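Local atomic coordinates of hydrazine synthase subunit alpha (Candidatus Kuenenia stuttgartiensis, PDB entry 5C2V), a protein that catalyses the second half-reaction of hydrazine synthesis, condensing hydroxylamine delivered from the gamma subunit with ammonia, and carries two c-type hemes. Residues G607-V615 with P632-K640; G43-H51 with Y305-L313. One frame throughout, in Å; residues are numbered along the deposited sequence.

Interaction 1. Residues G607-V615 with P632-K640; sequences GVKHGEDVV and PVEGLTLDK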
loop_
_atom_site.group_PDB
_atom_site.type_symbol
_atom_site.label_atom_id
_atom_site.label_comp_id
_atom_site.label_asym_id
_atom_site.label_seq_id
_atom_site.Cartn_x
_atom_site.Cartn_y
_atom_site.Cartn_z
ATOM N N GLY D 607 -30.703 -25.135 -1.267
ATOM C CA GLY D 607 -31.604 -24.003 -1.427
ATOM C C GLY D 607 -31.721 -23.087 -0.221
ATOM O O GLY D 607 -30.855 -23.074 0.653
ATOM N N VAL D 608 -32.805 -22.315 -0.180
ATOM C CA VAL D 608 -33.054 -21.366 0.905
ATOM C C VAL D 608 -34.235 -21.816 1.762
ATOM O O VAL D 608 -35.134 -22.503 1.278
ATOM C CB VAL D 608 -33.329 -19.949 0.367
ATOM C CG1 VAL D 608 -32.060 -19.343 -0.211
ATOM C CG2 VAL D 608 -34.438 -19.979 -0.674
ATOM N N LYS D 609 -34.229 -21.432 3.036
ATOM C CA LYS D 609 -35.238 -21.917 3.973
ATOM C C LYS D 609 -35.853 -20.809 4.827
ATOM O O LYS D 609 -35.145 -19.952 5.362
ATOM C CB LYS D 609 -34.629 -22.988 4.879
ATOM C CG LYS D 609 -35.640 -23.747 5.718
ATOM C CD LYS D 609 -34.955 -24.804 6.566
ATOM C CE LYS D 609 -35.968 -25.683 7.276
ATOM N NZ LYS D 609 -36.841 -26.407 6.311
ATOM N N HIS D 610 -37.179 -20.845 4.954
ATOM C CA HIS D 610 -37.919 -19.886 5.770
ATOM C C HIS D 610 -37.641 -20.065 7.258
ATOM O O HIS D 610 -37.380 -21.176 7.722
ATOM C CB HIS D 610 -39.425 -20.014 5.517
ATOM C CG HIS D 610 -39.897 -19.326 4.273
ATOM N ND1 HIS D 610 -39.745 -17.970 4.071
ATOM C CD2 HIS D 610 -40.528 -19.803 3.177
ATOM C CE1 HIS D 610 -40.258 -17.644 2.898
ATOM N NE2 HIS D 610 -40.740 -18.737 2.334
ATOM N N GLY D 611 -37.708 -18.966 8.002
ATOM C CA GLY D 611 -37.522 -19.000 9.441
ATOM C C GLY D 611 -38.837 -18.846 10.179
ATOM O O GLY D 611 -39.907 -19.003 9.590
ATOM N N GLU D 612 -38.762 -18.540 11.472
ATOM C CA GLU D 612 -39.967 -18.389 12.279
ATOM C C GLU D 612 -40.591 -17.013 12.105
ATOM O O GLU D 612 -41.786 -16.838 12.348
ATOM C CB GLU D 612 -39.667 -18.640 13.761
ATOM C CG GLU D 612 -40.900 -18.958 14.614
ATOM C CD GLU D 612 -41.642 -17.718 15.089
ATOM O OE1 GLU D 612 -41.044 -16.623 15.074
ATOM O OE2 GLU D 612 -42.828 -17.836 15.465
ATOM N N ASP D 613 -39.819 -16.036 11.641
ATOM C CA ASP D 613 -40.387 -14.703 11.574
ATOM C C ASP D 613 -41.061 -14.583 10.224
ATOM O O ASP D 613 -40.424 -14.353 9.196
ATOM C CB ASP D 613 -39.301 -13.638 11.757
ATOM C CG ASP D 613 -39.830 -12.225 11.605
ATOM O OD1 ASP D 613 -40.984 -11.971 12.008
ATOM O OD2 ASP D 613 -39.086 -11.366 11.084
ATOM N N VAL D 614 -42.380 -14.734 10.266
ATOM C CA VAL D 614 -43.243 -14.692 9.097
ATOM C C VAL D 614 -44.557 -14.043 9.505
ATOM O O VAL D 614 -45.188 -14.472 10.471
ATOM C CB VAL D 614 -43.505 -16.102 8.515
ATOM C CG1 VAL D 614 -44.531 -16.035 7.400
ATOM C CG2 VAL D 614 -42.213 -16.736 8.011
ATOM N N VAL D 615 -44.980 -13.018 8.775
ATOM C CA VAL D 615 -46.194 -12.299 9.138
ATOM C C VAL D 615 -47.191 -12.286 7.986
ATOM O O VAL D 615 -46.802 -12.311 6.818
ATOM C CB VAL D 615 -45.885 -10.850 9.561
ATOM C CG1 VAL D 615 -47.133 -10.182 10.114
ATOM C CG2 VAL D 615 -44.768 -10.825 10.594
ATOM N N PRO D 632 -44.381 -14.262 1.118
ATOM C CA PRO D 632 -44.402 -14.281 2.584
ATOM C C PRO D 632 -43.488 -13.213 3.173
ATOM O O PRO D 632 -42.423 -12.945 2.619
ATOM C CB PRO D 632 -43.894 -15.685 2.925
ATOM C CG PRO D 632 -44.237 -16.505 1.733
ATOM C CD PRO D 632 -44.080 -15.591 0.555
ATOM N N VAL D 633 -43.900 -12.615 4.285
ATOM C CA VAL D 633 -43.140 -11.529 4.891
ATOM C C VAL D 633 -42.166 -12.067 5.930
ATOM O O VAL D 633 -42.581 -12.555 6.977
ATOM C CB VAL D 633 -44.072 -10.503 5.556
ATOM C CG1 VAL D 633 -43.267 -9.371 6.165
ATOM C CG2 VAL D 633 -45.076 -9.973 4.547
ATOM N N GLU D 634 -40.872 -11.964 5.646
ATOM C CA GLU D 634 -39.864 -12.545 6.527
ATOM C C GLU D 634 -38.718 -11.585 6.832
ATOM O O GLU D 634 -38.236 -10.872 5.953
ATOM C CB GLU D 634 -39.307 -13.834 5.913
ATOM C CG GLU D 634 -38.246 -14.519 6.762
ATOM C CD GLU D 634 -37.921 -15.920 6.283
ATOM O OE1 GLU D 634 -37.415 -16.721 7.095
ATOM O OE2 GLU D 634 -38.172 -16.219 5.096
ATOM N N GLY D 635 -38.293 -11.572 8.093
ATOM C CA GLY D 635 -37.108 -10.840 8.500
ATOM C C GLY D 635 -37.312 -9.358 8.738
ATOM O O GLY D 635 -36.365 -8.577 8.636
ATOM N N LEU D 636 -38.544 -8.958 9.040
ATOM C CA LEU D 636 -38.820 -7.556 9.334
ATOM C C LEU D 636 -38.864 -7.249 10.830
ATOM O O LEU D 636 -39.019 -6.094 11.224
ATOM C CB LEU D 636 -40.133 -7.123 8.680
ATOM C CG LEU D 636 -40.139 -7.127 7.151
ATOM C CD1 LEU D 636 -41.331 -6.349 6.613
ATOM C CD2 LEU D 636 -38.835 -6.567 6.603
ATOM N N THR D 637 -38.722 -8.272 11.666
ATOM C CA THR D 637 -38.744 -8.053 13.108
ATOM C C THR D 637 -37.324 -7.919 13.652
ATOM O O THR D 637 -36.564 -8.887 13.673
ATOM C CB THR D 637 -39.472 -9.192 13.843
ATOM O OG1 THR D 637 -40.693 -9.502 13.160
ATOM C CG2 THR D 637 -39.785 -8.786 15.275
ATOM N N LEU D 638 -36.978 -6.713 14.096
ATOM C CA LEU D 638 -35.633 -6.424 14.587
ATOM C C LEU D 638 -35.320 -7.212 15.853
ATOM O O LEU D 638 -34.169 -7.566 16.107
ATOM C CB LEU D 638 -35.471 -4.926 14.853
ATOM C CG LEU D 638 -35.499 -4.005 13.633
ATOM C CD1 LEU D 638 -35.344 -2.552 14.055
ATOM C CD2 LEU D 638 -34.413 -4.396 12.644
ATOM N N ASP D 639 -36.356 -7.474 16.640
ATOM C CA ASP D 639 -36.230 -8.248 17.868
ATOM C C ASP D 639 -35.684 -9.643 17.574
ATOM O O ASP D 639 -34.834 -10.159 18.299
ATOM C CB ASP D 639 -37.592 -8.342 18.567
ATOM C CG ASP D 639 -37.483 -8.719 20.034
ATOM O OD1 ASP D 639 -36.578 -9.500 20.396
ATOM O OD2 ASP D 639 -38.314 -8.234 20.829
ATOM N N LYS D 640 -36.179 -10.242 16.496
ATOM C CA LYS D 640 -35.909 -11.642 16.192
ATOM C C LYS D 640 -34.780 -11.878 15.181
ATOM O O LYS D 640 -34.518 -13.021 14.807
ATOM C CB LYS D 640 -37.199 -12.298 15.699
ATOM C CG LYS D 640 -38.402 -11.920 16.548
ATOM C CD LYS D 640 -39.696 -12.502 16.015
ATOM C CE LYS D 640 -39.804 -13.979 16.332
ATOM N NZ LYS D 640 -41.148 -14.508 15.972
#
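D613 turns its carboxylate into the bend made by G635 and T637, and this buried acid is the close-packed part of the contact. OD1 of D613 takes OG1 of T637 at 2.7 Å, approached from above the carboxylate plane, and OD2 of D613 receives T637 N at 3.2 Å on its syn side; a weak third bond comes to OD2 from G635 N. With CG anti to the backbone N (chi1 176°), the carboxylate is swung across to 635-637, and its two oxygens between them grip both side chain and main chain of T637. Next to it the two backbones run close, V615 N donating to V633 O at 3.0 Å, while V615 CB and V633 CB stand 4.4 Å apart.

E634 makes the second buried acid. OE2 of E634 reaches ND1 of H610 at 2.6 Å, a His-carboxylate hydrogen bond near the imidazole plane, with carboxylate and ring tilted 29° from one another. OE1 takes the backbone N of G611, although the modelled separation is doubtfully short.

The solvent side is looser: H610 CE1 and P632 CB meet at 4.1 Å, and E612 pairs with K640 in an exposed salt bridge whose modelled length is likewise uncertain.

Both segments lie in the cytochrome c family region, as structural packing away from the heme and metal sites. Behind them, strand 605-609 pairs antiparallel with strand 596-599, F594 meets the H610 ring, and L636, in the loop that leads on to helix 646-657, rests on L522 of strand 517-522.

Interaction 2. Residues G43-H51 with Y305-L313; sequences GDPYQNYPH and YMNWGVGQL
Y46 lies across V310 and W308, and its side chain can be followed outward from the backbone. CB of Y46 sits 4.1 Å from both G309 N and V310 CG1. CG of Y46, placed between the backbone N and the carbonyl carbon (chi1 52°), comes to 3.7 Å from V310 CG1. Beyond it CD2 stays by V310 CG1, while CD1 lies by V310 CG2. Farther out, CE1 of Y46 is 3.5 Å from V310 CG2, a CH-pi contact over the ring face, and CZ of Y46 remains 4.1 Å from V310 CG2. The edge at CE1 also points at the face of W308, giving a T-shaped pair with the centroids of the Y46 ring and the six-membered ring of W308 5.5 Å apart and planes at 78°. Y305, from the beta turn that ends at W308, packs on the opposite indole face.

Residues 305-313 connect strands 297-303 and 312-317 of one four-stranded blade of the six-bladed beta-propeller, whereas 43-51 joins strands 31-37 and 58-63 of another. Their backbones meet where G309 N donates to Y46 O at 2.9 Å. G309, bare of a side chain, lets its CA lie over the Y49 ring, 4.0 Å from the centroid, while Q47 CB packs obliquely against the W308 indole. The Y49 hydroxyl hydrogen-bonds to the carboxylate of D230, and R355 of the second alpha subunit hydrogen-bonds to the carbonyl O of D44.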
loop_
_atom_site.group_PDB
_atom_site.type_symbol
_atom_site.label_atom_id
_atom_site.label_comp_id
_atom_site.label_asym_id
_atom_site.label_seq_id
_atom_site.Cartn_x
_atom_site.Cartn_y
_atom_site.Cartn_z
ATOM N N GLY D 43 -10.773 25.222 21.618
ATOM C CA GLY D 43 -11.388 26.328 20.908
ATOM C C GLY D 43 -11.497 26.069 19.419
ATOM O O GLY D 43 -12.384 26.592 18.746
ATOM N N ASP D 44 -10.582 25.252 18.907
ATOM C CA ASP D 44 -10.568 24.887 17.496
ATOM C C ASP D 44 -10.189 23.416 17.342
ATOM O O ASP D 44 -9.106 23.101 16.852
ATOM C CB ASP D 44 -9.589 25.778 16.724
ATOM C CG ASP D 44 -9.780 25.698 15.220
ATOM O OD1 ASP D 44 -10.533 24.820 14.752
ATOM O OD2 ASP D 44 -9.165 26.516 14.503
ATOM N N PRO D 45 -11.085 22.507 17.763
ATOM C CA PRO D 45 -10.777 21.073 17.768
ATOM C C PRO D 45 -10.928 20.422 16.397
ATOM O O PRO D 45 -11.770 19.540 16.232
ATOM C CB PRO D 45 -11.806 20.509 18.747
ATOM C CG PRO D 45 -12.987 21.401 18.573
ATOM C CD PRO D 45 -12.444 22.777 18.267
ATOM N N TYR D 46 -10.115 20.841 15.431
ATOM C CA TYR D 46 -10.207 20.292 14.082
ATOM C C TYR D 46 -9.656 18.870 14.001
ATOM O O TYR D 46 -9.845 18.181 12.999
ATOM C CB TYR D 46 -9.479 21.193 13.078
ATOM C CG TYR D 46 -8.048 21.535 13.440
ATOM C CD1 TYR D 46 -7.026 20.607 13.281
ATOM C CD2 TYR D 46 -7.718 22.797 13.917
ATOM C CE1 TYR D 46 -5.719 20.921 13.605
ATOM C CE2 TYR D 46 -6.414 23.120 14.239
ATOM C CZ TYR D 46 -5.419 22.179 14.082
ATOM O OH TYR D 46 -4.119 22.496 14.403
ATOM N N GLN D 47 -8.978 18.432 15.055
ATOM C CA GLN D 47 -8.408 17.091 15.080
ATOM C C GLN D 47 -9.488 16.038 15.323
ATOM O O GLN D 47 -9.284 14.854 15.058
ATOM C CB GLN D 47 -7.318 16.989 16.148
ATOM C CG GLN D 47 -7.836 16.972 17.574
ATOM C CD GLN D 47 -8.199 18.346 18.102
ATOM O OE1 GLN D 47 -7.832 19.366 17.520
ATOM N NE2 GLN D 47 -8.921 18.377 19.217
ATOM N N ASN D 48 -10.629 16.478 15.843
ATOM C CA ASN D 48 -11.765 15.594 16.099
ATOM C C ASN D 48 -12.814 15.598 14.983
ATOM O O ASN D 48 -13.884 15.007 15.134
ATOM C CB ASN D 48 -12.418 15.951 17.435
ATOM C CG ASN D 48 -11.638 15.414 18.623
ATOM O OD1 ASN D 48 -11.319 16.149 19.557
ATOM N ND2 ASN D 48 -11.323 14.123 18.587
ATOM N N TYR D 49 -12.503 16.280 13.881
ATOM C CA TYR D 49 -13.382 16.385 12.711
ATOM C C TYR D 49 -13.890 15.010 12.271
ATOM O O TYR D 49 -13.144 14.036 12.331
ATOM C CB TYR D 49 -12.615 17.050 11.561
ATOM C CG TYR D 49 -13.399 18.024 10.711
ATOM C CD1 TYR D 49 -13.409 19.380 11.009
ATOM C CD2 TYR D 49 -14.096 17.596 9.589
ATOM C CE1 TYR D 49 -14.112 20.278 10.229
ATOM C CE2 TYR D 49 -14.804 18.486 8.804
ATOM C CZ TYR D 49 -14.807 19.827 9.128
ATOM O OH TYR D 49 -15.508 20.717 8.349
ATOM N N PRO D 50 -15.157 14.912 11.826
ATOM C CA PRO D 50 -16.246 15.885 11.670
ATOM C C PRO D 50 -16.849 16.380 12.973
ATOM O O PRO D 50 -17.578 17.374 12.952
ATOM C CB PRO D 50 -17.290 15.107 10.874
ATOM C CG PRO D 50 -17.097 13.720 11.302
ATOM C CD PRO D 50 -15.610 13.556 11.469
ATOM N N HIS D 51 -16.554 15.727 14.093
ATOM C CA HIS D 51 -17.249 16.098 15.309
ATOM C C HIS D 51 -16.462 17.274 15.832
ATOM O O HIS D 51 -15.409 17.136 16.453
ATOM C CB HIS D 51 -17.278 14.932 16.301
ATOM C CG HIS D 51 -17.870 15.266 17.635
ATOM N ND1 HIS D 51 -19.229 15.387 17.837
ATOM C CD2 HIS D 51 -17.291 15.474 18.840
ATOM C CE1 HIS D 51 -19.459 15.669 19.107
ATOM N NE2 HIS D 51 -18.300 15.728 19.738
ATOM N N TYR D 305 -3.934 13.634 8.200
ATOM C CA TYR D 305 -4.532 12.643 9.081
ATOM C C TYR D 305 -6.025 12.526 8.795
ATOM O O TYR D 305 -6.670 13.499 8.401
ATOM C CB TYR D 305 -4.283 13.007 10.545
ATOM C CG TYR D 305 -2.836 13.337 10.841
ATOM C CD1 TYR D 305 -1.907 12.331 11.074
ATOM C CD2 TYR D 305 -2.398 14.655 10.879
ATOM C CE1 TYR D 305 -0.582 12.629 11.340
ATOM C CE2 TYR D 305 -1.077 14.962 11.145
ATOM C CZ TYR D 305 -0.174 13.946 11.375
ATOM O OH TYR D 305 1.142 14.248 11.639
ATOM N N MET D 306 -6.564 11.328 8.993
ATOM C CA MET D 306 -7.947 11.029 8.640
ATOM C C MET D 306 -8.952 11.846 9.452
ATOM O O MET D 306 -10.040 12.162 8.971
ATOM C CB MET D 306 -8.211 9.532 8.822
ATOM C CG MET D 306 -9.598 9.074 8.405
ATOM S SD MET D 306 -9.748 7.277 8.367
ATOM C CE MET D 306 -8.603 6.872 7.050
ATOM N N ASN D 307 -8.581 12.195 10.679
ATOM C CA ASN D 307 -9.492 12.887 11.584
ATOM C C ASN D 307 -9.330 14.410 11.589
ATOM O O ASN D 307 -10.010 15.105 12.344
ATOM C CB ASN D 307 -9.317 12.351 13.006
ATOM C CG ASN D 307 -10.641 12.143 13.718
ATOM O OD1 ASN D 307 -11.652 11.824 13.092
ATOM N ND2 ASN D 307 -10.642 12.327 15.033
ATOM N N TRP D 308 -8.442 14.926 10.745
ATOM C CA TRP D 308 -8.142 16.358 10.741
ATOM C C TRP D 308 -9.006 17.151 9.760
ATOM O O TRP D 308 -9.320 16.680 8.668
ATOM C CB TRP D 308 -6.666 16.596 10.420
ATOM C CG TRP D 308 -5.770 16.529 11.617
ATOM C CD1 TRP D 308 -5.974 15.805 12.756
ATOM C CD2 TRP D 308 -4.534 17.229 11.803
ATOM N NE1 TRP D 308 -4.937 16.002 13.635
ATOM C CE2 TRP D 308 -4.039 16.875 13.074
ATOM C CE3 TRP D 308 -3.795 18.118 11.017
ATOM C CZ2 TRP D 308 -2.841 17.376 13.576
ATOM C CZ3 TRP D 308 -2.606 18.617 11.517
ATOM C CH2 TRP D 308 -2.140 18.245 12.785
ATOM N N GLY D 309 -9.381 18.361 10.167
ATOM C CA GLY D 309 -10.182 19.242 9.336
ATOM C C GLY D 309 -9.353 20.309 8.645
ATOM O O GLY D 309 -9.884 21.145 7.914
ATOM N N VAL D 310 -8.046 20.284 8.885
ATOM C CA VAL D 310 -7.123 21.188 8.208
ATOM C C VAL D 310 -6.087 20.373 7.442
ATOM O O VAL D 310 -5.868 19.201 7.743
ATOM C CB VAL D 310 -6.418 22.139 9.196
ATOM C CG1 VAL D 310 -7.444 22.916 10.008
ATOM C CG2 VAL D 310 -5.487 21.363 10.112
ATOM N N GLY D 311 -5.448 20.993 6.455
ATOM C CA GLY D 311 -4.573 20.267 5.554
ATOM C C GLY D 311 -4.237 21.066 4.312
ATOM O O GLY D 311 -4.208 22.295 4.344
ATOM N N GLN D 312 -3.947 20.363 3.221
ATOM C CA GLN D 312 -3.701 21.012 1.939
ATOM C C GLN D 312 -4.974 21.076 1.098
ATOM O O GLN D 312 -6.042 20.650 1.539
ATOM C CB GLN D 312 -2.598 20.282 1.171
ATOM C CG GLN D 312 -1.277 20.205 1.917
ATOM C CD GLN D 312 -0.716 21.574 2.252
ATOM O OE1 GLN D 312 -0.946 22.546 1.533
ATOM N NE2 GLN D 312 0.024 21.656 3.351
ATOM N N LEU D 313 -4.855 21.611 -0.113
ATOM C CA LEU D 313 -5.992 21.713 -1.022
ATOM C C LEU D 313 -5.805 20.827 -2.249
ATOM O O LEU D 313 -4.802 20.935 -2.955
ATOM C CB LEU D 313 -6.206 23.165 -1.459
ATOM C CG LEU D 313 -6.653 24.168 -0.394
ATOM C CD1 LEU D 313 -6.857 25.544 -1.011
ATOM C CD2 LEU D 313 -7.923 23.693 0.295
#

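How the interactions relate
Interaction 2 comes first along the chain and closes before interaction 1 opens. Their centres are 44 Å apart, on opposite sides of the chain's centre, and their nearest atoms are separated by about 24 Å; they share no sheet. Interaction 2 ties two blades of the N-terminal beta-propeller across 253 intervening residues. Interaction 1 is local: its segments are separated by 16 residues, 616-623 of them unmodelled, beside the small sheet of strands 596-599 and 605-609. The two contacts thus belong to different domains without direct connection, one between propeller blades against the second alpha subunit, the other a local closure in the C-terminal cytochrome c region that no other chain of the complex reaches.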